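Local structure of hypothetical membrane spanning protein (4RCK) at residues E17-M22 against K62-G67; I156-I161 against D186-I191. The protein is of unknown function but carries a von Willebrand factor type A domain of the BatA type that binds magnesium, in a predicted membrane-spanning protein. All coordinates share one frame; numbering follows the deposited sequence.

Contact 1 of 2, residues E17-M22 against K62-G67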
loop_
_atom_site.group_PDB
_atom_site.type_symbol
_atom_site.label_atom_id
_atom_site.label_comp_id
_atom_site.label_asym_id
_atom_site.label_seq_id
_atom_site.Cartn_x
_atom_site.Cartn_y
_atom_site.Cartn_z
ATOM N N GLU A 17 2.165 -7.255 -9.364
ATOM C CA GLU A 17 2.704 -6.489 -8.246
ATOM C C GLU A 17 1.884 -6.687 -6.970
ATOM O O GLU A 17 1.953 -7.740 -6.336
ATOM C CB GLU A 17 2.772 -5.002 -8.604
ATOM C CG GLU A 17 1.792 -4.586 -9.689
ATOM C CD GLU A 17 1.600 -3.085 -9.761
ATOM O OE1 GLU A 17 2.599 -2.360 -9.957
ATOM O OE2 GLU A 17 0.446 -2.630 -9.619
ATOM N N HIS A 18 1.106 -5.673 -6.603
ATOM C CA HIS A 18 0.345 -5.706 -5.360
ATOM C C HIS A 18 -1.156 -5.552 -5.607
ATOM O O HIS A 18 -1.576 -4.773 -6.462
ATOM C CB HIS A 18 0.839 -4.611 -4.414
ATOM C CG HIS A 18 2.330 -4.538 -4.305
ATOM N ND1 HIS A 18 3.080 -5.505 -3.669
ATOM C CD2 HIS A 18 3.212 -3.613 -4.752
ATOM C CE1 HIS A 18 4.358 -5.179 -3.729
ATOM N NE2 HIS A 18 4.466 -4.035 -4.381
ATOM N N ARG A 19 -1.955 -6.294 -4.846
ATOM C CA ARG A 19 -3.409 -6.274 -4.997
ATOM C C ARG A 19 -4.126 -5.607 -3.824
ATOM O O ARG A 19 -3.643 -5.632 -2.693
ATOM C CB ARG A 19 -3.947 -7.698 -5.160
ATOM C CG ARG A 19 -3.683 -8.338 -6.510
ATOM C CD ARG A 19 -4.305 -9.723 -6.574
ATOM N NE ARG A 19 -4.908 -9.995 -7.875
ATOM C CZ ARG A 19 -4.263 -10.542 -8.900
ATOM N NH1 ARG A 19 -2.987 -10.878 -8.780
ATOM N NH2 ARG A 19 -4.897 -10.752 -10.046
ATOM N N ASP A 20 -5.283 -5.015 -4.109
ATOM C CA ASP A 20 -6.187 -4.518 -3.075
ATOM C C ASP A 20 -7.437 -5.385 -3.027
ATOM O O ASP A 20 -8.197 -5.434 -3.991
ATOM C CB ASP A 20 -6.575 -3.059 -3.329
ATOM C CG ASP A 20 -5.501 -2.086 -2.895
ATOM O OD1 ASP A 20 -4.597 -2.497 -2.138
ATOM O OD2 ASP A 20 -5.568 -0.907 -3.302
HETATM N N MSE A 21 -7.654 -6.067 -1.909
HETATM C CA MSE A 21 -8.782 -6.984 -1.812
HETATM C C MSE A 21 -9.646 -6.696 -0.591
HETATM O O MSE A 21 -9.162 -6.688 0.541
HETATM C CB MSE A 21 -8.287 -8.430 -1.784
HETATM C CG MSE A 21 -6.811 -8.583 -2.116
HETATM SE SE MSE A 21 -6.440 -10.211 -3.111
HETATM C CE MSE A 21 -7.550 -11.429 -2.075
HETATM N N MSE A 22 -10.931 -6.458 -0.833
HETATM C CA MSE A 22 -11.871 -6.155 0.238
HETATM C C MSE A 22 -12.737 -7.364 0.565
HETATM O O MSE A 22 -13.460 -7.870 -0.294
HETATM C CB MSE A 22 -12.758 -4.971 -0.143
HETATM C CG MSE A 22 -13.292 -4.192 1.045
HETATM SE SE MSE A 22 -11.885 -3.156 1.893
HETATM C CE MSE A 22 -11.071 -2.437 0.276
ATOM N N LYS A 62 0.196 -12.680 -0.031
ATOM C CA LYS A 62 1.485 -12.025 0.185
ATOM C C LYS A 62 1.617 -10.774 -0.677
ATOM O O LYS A 62 1.413 -10.822 -1.889
ATOM C CB LYS A 62 2.644 -12.983 -0.116
ATOM C CG LYS A 62 2.700 -14.215 0.776
ATOM C CD LYS A 62 3.017 -13.848 2.217
ATOM C CE LYS A 62 2.451 -14.884 3.179
ATOM N NZ LYS A 62 2.947 -16.256 2.884
ATOM N N GLY A 63 1.954 -9.657 -0.043
ATOM C CA GLY A 63 2.215 -8.422 -0.759
ATOM C C GLY A 63 0.969 -7.650 -1.147
ATOM O O GLY A 63 1.045 -6.692 -1.916
ATOM N N ASP A 64 -0.176 -8.055 -0.611
ATOM C CA ASP A 64 -1.440 -7.402 -0.940
ATOM C C ASP A 64 -2.049 -6.702 0.270
ATOM O O ASP A 64 -1.788 -7.078 1.413
ATOM C CB ASP A 64 -2.435 -8.419 -1.503
ATOM C CG ASP A 64 -1.817 -9.321 -2.552
ATOM O OD1 ASP A 64 -1.359 -8.800 -3.590
ATOM O OD2 ASP A 64 -1.798 -10.552 -2.343
ATOM N N ARG A 65 -2.858 -5.678 0.011
ATOM C CA ARG A 65 -3.618 -5.020 1.068
ATOM C C ARG A 65 -4.984 -5.669 1.230
ATOM O O ARG A 65 -5.633 -6.028 0.249
ATOM C CB ARG A 65 -3.787 -3.527 0.783
ATOM C CG ARG A 65 -2.642 -2.670 1.274
ATOM C CD ARG A 65 -2.965 -1.194 1.153
ATOM N NE ARG A 65 -3.336 -0.828 -0.209
ATOM C CZ ARG A 65 -3.844 0.351 -0.550
ATOM N NH1 ARG A 65 -4.045 1.280 0.373
ATOM N NH2 ARG A 65 -4.154 0.600 -1.815
ATOM N N LEU A 66 -5.417 -5.812 2.477
ATOM C CA LEU A 66 -6.696 -6.442 2.772
ATOM C C LEU A 66 -7.523 -5.597 3.738
ATOM O O LEU A 66 -6.984 -4.966 4.648
ATOM C CB LEU A 66 -6.473 -7.844 3.344
ATOM C CG LEU A 66 -6.016 -8.906 2.341
ATOM C CD1 LEU A 66 -5.382 -10.093 3.048
ATOM C CD2 LEU A 66 -7.190 -9.362 1.492
ATOM N N GLY A 67 -8.836 -5.586 3.524
ATOM C CA GLY A 67 -9.754 -4.851 4.375
ATOM C C GLY A 67 -10.990 -5.674 4.685
ATOM O O GLY A 67 -11.280 -6.647 3.990
#

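Contact 2 of 2, residues I156-I161 against D186-I191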
loop_
_atom_site.group_PDB
_atom_site.type_symbol
_atom_site.label_atom_id
_atom_site.label_comp_id
_atom_site.label_asym_id
_atom_site.label_seq_id
_atom_site.Cartn_x
_atom_site.Cartn_y
_atom_site.Cartn_z
ATOM N N ILE A 156 7.679 18.595 -2.722
ATOM C CA ILE A 156 9.073 18.160 -2.764
ATOM C C ILE A 156 9.935 18.868 -1.712
ATOM O O ILE A 156 10.018 20.098 -1.659
ATOM C CB ILE A 156 9.692 18.349 -4.186
ATOM C CG1 ILE A 156 11.157 18.786 -4.120
ATOM C CG2 ILE A 156 8.891 19.317 -5.014
ATOM C CD1 ILE A 156 12.121 17.646 -4.037
ATOM N N TYR A 157 10.547 18.054 -0.855
ATOM C CA TYR A 157 11.507 18.521 0.134
ATOM C C TYR A 157 12.914 18.458 -0.446
ATOM O O TYR A 157 13.289 17.466 -1.071
ATOM C CB TYR A 157 11.433 17.678 1.410
ATOM C CG TYR A 157 10.120 17.770 2.154
ATOM C CD1 TYR A 157 9.860 18.832 3.007
ATOM C CD2 TYR A 157 9.149 16.786 2.019
ATOM C CE1 TYR A 157 8.666 18.921 3.697
ATOM C CE2 TYR A 157 7.951 16.865 2.706
ATOM C CZ TYR A 157 7.715 17.935 3.543
ATOM O OH TYR A 157 6.525 18.021 4.231
ATOM N N THR A 158 13.693 19.512 -0.233
ATOM C CA THR A 158 15.046 19.570 -0.770
ATOM C C THR A 158 16.086 19.544 0.348
ATOM O O THR A 158 15.904 20.166 1.393
ATOM C CB THR A 158 15.246 20.826 -1.635
ATOM O OG1 THR A 158 15.138 21.995 -0.814
ATOM C CG2 THR A 158 14.190 20.889 -2.729
ATOM N N VAL A 159 17.174 18.810 0.127
ATOM C CA VAL A 159 18.227 18.680 1.130
ATOM C C VAL A 159 19.601 19.020 0.560
ATOM O O VAL A 159 20.140 18.282 -0.263
ATOM C CB VAL A 159 18.279 17.251 1.716
ATOM C CG1 VAL A 159 19.317 17.168 2.824
ATOM C CG2 VAL A 159 16.911 16.833 2.232
ATOM N N GLY A 160 20.164 20.143 0.995
ATOM C CA GLY A 160 21.517 20.503 0.613
ATOM C C GLY A 160 22.503 19.757 1.487
ATOM O O GLY A 160 22.307 19.661 2.700
ATOM N N ILE A 161 23.563 19.226 0.885
ATOM C CA ILE A 161 24.505 18.397 1.629
ATOM C C ILE A 161 25.963 18.788 1.363
ATOM O O ILE A 161 26.415 18.852 0.216
ATOM C CB ILE A 161 24.281 16.897 1.315
ATOM C CG1 ILE A 161 25.227 16.026 2.143
ATOM C CG2 ILE A 161 24.409 16.611 -0.178
ATOM C CD1 ILE A 161 24.923 14.549 2.055
ATOM N N ASP A 186 19.642 28.578 -2.935
ATOM C CA ASP A 186 18.451 29.375 -3.216
ATOM C C ASP A 186 17.651 28.832 -4.403
ATOM O O ASP A 186 16.489 29.185 -4.573
ATOM C CB ASP A 186 18.814 30.844 -3.451
ATOM C CG ASP A 186 19.825 31.029 -4.559
ATOM O OD1 ASP A 186 20.825 30.282 -4.582
ATOM O OD2 ASP A 186 19.623 31.923 -5.407
ATOM N N THR A 187 18.259 27.973 -5.219
ATOM C CA THR A 187 17.485 27.230 -6.211
ATOM C C THR A 187 16.740 26.117 -5.488
ATOM O O THR A 187 15.534 25.939 -5.668
ATOM C CB THR A 187 18.365 26.635 -7.335
ATOM O OG1 THR A 187 18.551 27.611 -8.367
ATOM C CG2 THR A 187 17.706 25.400 -7.944
ATOM N N LEU A 188 17.474 25.379 -4.661
ATOM C CA LEU A 188 16.907 24.301 -3.859
ATOM C C LEU A 188 15.809 24.810 -2.930
ATOM O O LEU A 188 14.816 24.122 -2.693
ATOM C CB LEU A 188 18.008 23.616 -3.047
ATOM C CG LEU A 188 18.532 22.281 -3.576
ATOM C CD1 LEU A 188 18.686 22.312 -5.085
ATOM C CD2 LEU A 188 19.857 21.936 -2.916
ATOM N N THR A 189 15.993 26.019 -2.407
ATOM C CA THR A 189 14.988 26.640 -1.552
ATOM C C THR A 189 13.735 26.976 -2.353
ATOM O O THR A 189 12.620 26.673 -1.927
ATOM C CB THR A 189 15.524 27.920 -0.882
ATOM O OG1 THR A 189 16.636 27.591 -0.039
ATOM C CG2 THR A 189 14.440 28.579 -0.045
ATOM N N LYS A 190 13.929 27.600 -3.515
ATOM C CA LYS A 190 12.822 27.948 -4.405
ATOM C C LYS A 190 11.970 26.732 -4.742
ATOM O O LYS A 190 10.744 26.804 -4.720
ATOM C CB LYS A 190 13.339 28.574 -5.702
ATOM C CG LYS A 190 13.711 30.044 -5.613
ATOM C CD LYS A 190 14.308 30.512 -6.932
ATOM C CE LYS A 190 15.334 31.614 -6.730
ATOM N NZ LYS A 190 16.223 31.750 -7.919
ATOM N N ILE A 191 12.632 25.622 -5.055
ATOM C CA ILE A 191 11.949 24.381 -5.407
ATOM C C ILE A 191 11.011 23.922 -4.297
ATOM O O ILE A 191 9.824 23.691 -4.530
ATOM C CB ILE A 191 12.953 23.252 -5.712
ATOM C CG1 ILE A 191 13.785 23.596 -6.949
ATOM C CG2 ILE A 191 12.226 21.934 -5.913
ATOM C CD1 ILE A 191 14.812 22.543 -7.306
#

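Contact 1 of 2, residues E17-M22 against K62-G67
Arg65 meets Asp20 across two neighbouring parallel strands, the two side chains lying alongside each other and pointing the same way. NE of Arg65 gives a weak hydrogen bond to OD1 of Asp20 (2.8 Å), and NH2 a second weak one to OD2, forming a salt bridge. The two planes are turned 57° apart, so the carboxylate and guanidinium are far from coplanar. Ser120 touches both side chains, Phe117 packs on Asp20 and Phe83 on Arg65. The backbone of Arg65 works in both directions, its N donating to Arg19 O (2.8 Å) and its O accepting from Met21 N (3.0 Å). Such a ladder of parallel strands is the core of the von Willebrand factor A fold, a doubly wound α/β sandwich, and here residues 19-22 also pair in parallel with a strand of the second subunit. On the other sheet face, Met21, a selenomethionine, lies beside Leu66 with CB 3.6 Å from Leu66 CD2, Met21 packing on Phe57 and Leu66 on Ile58 of helix 46-60. Ahead of the strand, Asp64 turns CG beside its own backbone N (chi1 -46°), and OD1 takes the amide N of Arg19 on its anti side at 2.9 Å. One residue earlier, Gly63 O receives ND1 of His18 (2.9 Å) in one of two modelled positions of His18, a bond therefore less certain.

Contact 2 of 2, residues I156-I161 against D186-I191
Thr158 and Leu188 join a central strand to the helix packed against it, and the link between them is polar: OG1 of Thr158 donates to the backbone O of Leu188 at 2.9 Å. This is helix-on-sheet packing of the α/β sandwich of the von Willebrand factor A domain, in which strand 154-161 runs between two parallel neighbours and helix 185-195 returns nearly antiparallel to it, at 162° with the short axes 7.8 Å apart. OG1 approaches from above the carbonyl plane, 61° out of it. The threonine torsion (chi1 65°) sets OG1 between the backbone N and the carbonyl carbon and leaves the methyl CG2 beside the backbone N, where it lies 3.9 Å from CG2 of Ile191. One side chain thus serves both a polar and an apolar neighbour.

The same Ile191 methyl, anti to its own backbone N, reaches 3.8 Å from CG1 of Ile156, the two isoleucines crossing obliquely.

In the next shell, Tyr199 of strand 199-202 touches Thr158, Leu188 and Thr189, while Leu143 and Ala146 of helix 142-151 pack against Ile191. The second subunit contributes Leu110, which lies on both Ile156 and Ile191, and Ile106 on Leu188. Thr158 is itself held in the sheet by backbone hydrogen bonds with Gln198 and Phe200. Tyr157 and Val159 turn away from helix 185-195, to the opposite face of the sheet, where Tyr157 meets Ile215 and Leu218 of helix 205-218. The branch of Leu188 that faces Gly160 is CD2, 4.2 Å from the glycine CA.

Contacts 1 and 2 sit in separate halves of an extended chain, with centres 36 Å apart and nearest atoms about 20 Å apart. Contact 1 pairs strands within one three-stranded sheet, whereas contact 2 seats a helix on another. The parallel ladder that residues 19-22 make with the second subunit is consistent with domain halves exchanged between the two copies. Contact 1 lies away from the metal site, although its strand 19-26 leads to the magnesium ligands Ser28 and Ser30. Contact 2 is nearer: the Leu188 side chain is about 11 Å from a bound magnesium ion, and Gly160 lies about 7 Å from the side chain of Asp132, a magnesium-binding residue that holds no ion in this chain.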